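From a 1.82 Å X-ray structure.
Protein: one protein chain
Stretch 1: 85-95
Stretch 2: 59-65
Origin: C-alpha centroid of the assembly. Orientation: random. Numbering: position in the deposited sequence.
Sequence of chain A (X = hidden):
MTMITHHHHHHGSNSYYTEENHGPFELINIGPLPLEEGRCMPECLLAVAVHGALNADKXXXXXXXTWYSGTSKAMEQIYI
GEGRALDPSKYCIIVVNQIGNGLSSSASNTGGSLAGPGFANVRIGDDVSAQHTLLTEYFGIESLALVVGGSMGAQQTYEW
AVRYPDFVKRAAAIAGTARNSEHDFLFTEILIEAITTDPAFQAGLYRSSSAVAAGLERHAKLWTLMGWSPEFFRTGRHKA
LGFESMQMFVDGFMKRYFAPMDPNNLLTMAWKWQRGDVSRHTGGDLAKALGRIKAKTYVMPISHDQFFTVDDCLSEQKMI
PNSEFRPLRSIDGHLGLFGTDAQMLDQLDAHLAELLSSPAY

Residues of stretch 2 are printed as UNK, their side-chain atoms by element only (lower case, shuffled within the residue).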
# COMPACT_ATOMS: atom_id res chain seq x y z
N ALA A 85 -18.44 -24.87 -6.66
CA ALA A 85 -19.25 -24.28 -7.73
C ALA A 85 -18.69 -24.67 -9.11
O ALA A 85 -19.45 -25.07 -10.02
CB ALA A 85 -19.31 -22.74 -7.58
N LEU A 86 -17.38 -24.52 -9.29
CA LEU A 86 -16.72 -24.96 -10.53
C LEU A 86 -16.49 -26.47 -10.44
O LEU A 86 -15.40 -26.94 -10.15
CB LEU A 86 -15.40 -24.24 -10.75
CG LEU A 86 -15.51 -22.70 -10.73
CD1 LEU A 86 -14.20 -22.07 -11.10
CD2 LEU A 86 -16.64 -22.24 -11.64
N ASP A 87 -17.55 -27.21 -10.71
CA ASP A 87 -17.61 -28.64 -10.53
C ASP A 87 -17.44 -29.34 -11.88
O ASP A 87 -18.30 -29.24 -12.73
CB ASP A 87 -18.97 -28.99 -9.90
CG ASP A 87 -19.11 -30.46 -9.53
OD1 ASP A 87 -18.41 -31.33 -10.09
OD2 ASP A 87 -19.98 -30.75 -8.67
N PRO A 88 -16.34 -30.08 -12.06
CA PRO A 88 -16.09 -30.71 -13.36
C PRO A 88 -16.98 -31.92 -13.65
O PRO A 88 -16.96 -32.47 -14.78
CB PRO A 88 -14.61 -31.09 -13.28
CG PRO A 88 -14.37 -31.30 -11.82
CD PRO A 88 -15.26 -30.35 -11.08
N SER A 89 -17.80 -32.34 -12.69
CA SER A 89 -18.76 -33.39 -13.01
C SER A 89 -20.02 -32.79 -13.67
O SER A 89 -20.89 -33.52 -14.15
CB SER A 89 -19.14 -34.18 -11.75
OG SER A 89 -19.87 -33.38 -10.83
N LYS A 90 -20.11 -31.46 -13.69
CA LYS A 90 -21.26 -30.78 -14.30
C LYS A 90 -20.84 -29.86 -15.45
O LYS A 90 -21.59 -29.68 -16.41
CB LYS A 90 -22.03 -29.96 -13.25
CG LYS A 90 -22.68 -30.78 -12.13
CD LYS A 90 -23.07 -29.85 -10.99
CE LYS A 90 -23.79 -30.58 -9.86
NZ LYS A 90 -23.88 -29.65 -8.69
N TYR A 91 -19.67 -29.26 -15.32
CA TYR A 91 -19.19 -28.25 -16.29
C TYR A 91 -17.90 -28.68 -16.96
O TYR A 91 -17.14 -29.47 -16.40
CB TYR A 91 -18.98 -26.90 -15.59
CG TYR A 91 -20.25 -26.39 -15.02
CD1 TYR A 91 -21.16 -25.74 -15.82
CD2 TYR A 91 -20.56 -26.56 -13.67
CE1 TYR A 91 -22.37 -25.29 -15.33
CE2 TYR A 91 -21.76 -26.11 -13.15
CZ TYR A 91 -22.66 -25.47 -13.99
OH TYR A 91 -23.85 -25.01 -13.50
N CYS A 92 -17.69 -28.21 -18.19
CA CYS A 92 -16.39 -28.29 -18.81
C CYS A 92 -15.63 -27.00 -18.50
O CYS A 92 -15.90 -25.93 -19.09
CB CYS A 92 -16.52 -28.50 -20.32
SG CYS A 92 -14.91 -28.64 -21.15
N ILE A 93 -14.67 -27.10 -17.60
CA ILE A 93 -13.96 -25.93 -17.11
C ILE A 93 -12.63 -25.81 -17.83
O ILE A 93 -11.76 -26.69 -17.73
CB ILE A 93 -13.78 -26.01 -15.59
CG1 ILE A 93 -15.17 -26.19 -14.92
CG2 ILE A 93 -13.11 -24.76 -15.07
CD1 ILE A 93 -15.12 -27.00 -13.66
N ILE A 94 -12.48 -24.72 -18.57
CA ILE A 94 -11.36 -24.59 -19.50
C ILE A 94 -10.51 -23.46 -18.97
O ILE A 94 -10.95 -22.32 -19.00
CB ILE A 94 -11.86 -24.29 -20.92
CG1 ILE A 94 -12.81 -25.43 -21.37
CG2 ILE A 94 -10.68 -24.08 -21.89
CD1 ILE A 94 -13.48 -25.20 -22.72
N VAL A 95 -9.30 -23.79 -18.52
CA VAL A 95 -8.44 -22.81 -17.88
C VAL A 95 -7.32 -22.44 -18.87
O VAL A 95 -6.54 -23.31 -19.28
CB VAL A 95 -7.83 -23.35 -16.59
CG1 VAL A 95 -7.08 -22.20 -15.86
CG2 VAL A 95 -8.95 -23.98 -15.72
N UNK A 59 -23.01 -26.50 -23.92
CA UNK A 59 -23.61 -25.38 -23.23
C UNK A 59 -23.16 -25.30 -21.78
O UNK A 59 -23.69 -24.49 -21.01
o UNK A 59 -25.63 -26.66 -22.65
c UNK A 59 -25.15 -25.47 -23.27
N UNK A 60 -22.19 -26.14 -21.39
CA UNK A 60 -21.71 -26.15 -20.00
C UNK A 60 -20.24 -25.79 -19.87
O UNK A 60 -19.57 -26.20 -18.93
c UNK A 60 -21.12 -28.62 -20.01
n UNK A 60 -20.81 -29.67 -19.24
c UNK A 60 -21.96 -27.51 -19.36
o UNK A 60 -20.79 -28.54 -21.18
N UNK A 61 -19.76 -24.98 -20.80
CA UNK A 61 -18.36 -24.53 -20.78
C UNK A 61 -18.17 -23.32 -19.88
O UNK A 61 -18.90 -22.33 -19.99
c UNK A 61 -17.90 -24.21 -22.20
N UNK A 62 -17.18 -23.39 -19.00
CA UNK A 62 -16.79 -22.26 -18.14
C UNK A 62 -15.34 -21.91 -18.47
O UNK A 62 -14.48 -22.78 -18.47
c UNK A 62 -18.38 -22.91 -16.28
c UNK A 62 -18.57 -23.33 -14.83
c UNK A 62 -16.36 -21.38 -15.76
c UNK A 62 -16.92 -22.58 -16.64
N UNK A 63 -15.08 -20.64 -18.77
CA UNK A 63 -13.70 -20.23 -19.11
C UNK A 63 -13.09 -19.57 -17.90
O UNK A 63 -13.72 -18.71 -17.30
c UNK A 63 -11.46 -19.68 -21.29
c UNK A 63 -13.69 -19.26 -20.28
c UNK A 63 -12.32 -18.64 -20.62
c UNK A 63 -12.55 -17.48 -21.56
N UNK A 64 -11.87 -19.98 -17.55
CA UNK A 64 -11.17 -19.43 -16.40
C UNK A 64 -9.81 -18.89 -16.87
O UNK A 64 -8.89 -19.68 -17.12
c UNK A 64 -12.34 -21.13 -14.92
c UNK A 64 -10.31 -19.88 -14.07
c UNK A 64 -10.96 -20.50 -15.32
N UNK A 65 -9.69 -17.56 -17.05
CA UNK A 65 -8.38 -16.96 -17.35
C UNK A 65 -7.49 -16.96 -16.13
O UNK A 65 -7.97 -17.14 -15.02
c UNK A 65 -10.23 -15.50 -18.00
c UNK A 65 -10.76 -16.55 -17.02
c UNK A 65 -8.71 -15.51 -17.75

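Position 59 carries one carbon and one oxygen beyond CA, and neither comes within reach of stretch 1. A lone hydroxyl on CB is serine. Ser 59 is exposed, where a small polar side chain is easily accommodated.

Position 60 has two side-chain carbons, the second bearing one oxygen and one nitrogen, and this nitrogen lies 2.9 Å from Lys 90 O. A carboxamide this short is asparagine. Asn 60 ND2 donates to Lys 90 O almost linearly (177°), so the side chain extends the ladder one step before the strand begins. Asn 60 O accepts from Cys 92 N at 2.8 Å. An amide suits this buried place because its NH2 can donate to the backbone carbonyl of Lys 90.

Position 61 shows a single carbon, CB, on the same face of the sheet as the side chain of Cys 92; one carbon alone is alanine. Ala 61 CA approaches Cys 92 O at 3.3 Å in a CA-H...O contact. The methyl group sits in a buried site and has no polar atoms that would need partners.

Position 62 has four carbons, forked at CB, with one arm two carbons long, whose end touches the Tyr 91 ring and Leu 86; this is isoleucine. Ile 62 CD1 lies over the face of the Tyr 91 ring, 3.9 Å from its centroid, a CH-pi contact, and 3.9 Å from Leu 86 CD2. The long arm lets Ile 62 reach both neighbours, and it has the largest covered area in its stretch. Its backbone is used fully: Ile 62 N donates to Cys 92 O and Ile 62 O accepts from Ile 94 N, both at 2.8 Å.

Position 63 also has four carbons, but forked at the second, and it shares a face with Ile 94: leucine. Leu 63 CA meets Ile 94 O at 3.5 Å. Its apolar side chain suits a buried site.

Position 64 has three carbons, CB carrying two methyls, one of them against Ile 93: valine. Val 64 CG2 packs against Ile 93 CG2 at 3.7 Å, and Val 64 N donates to Ile 94 O at 2.9 Å. Branching at CB suits an extended strand.

Position 65 has three carbons closing a ring onto the backbone nitrogen, hence proline. Pro 65 points away from stretch 1 and has no amide hydrogen to offer.

The contact is a parallel pairing of two strands. Four backbone hydrogen bonds to Cys 92 and Ile 94 use Asn 60 O, Ile 62 N, Ile 62 O and Val 64 N, and alternation sends Ala 61 and Leu 63 to one face, Ile 62 and Val 64 to the other. There the latter two pack with Leu 86, Tyr 91, Ile 93 and Val 95, adding apolar burial to the ladder.

Stretch 2 (59-65) SNAILVP
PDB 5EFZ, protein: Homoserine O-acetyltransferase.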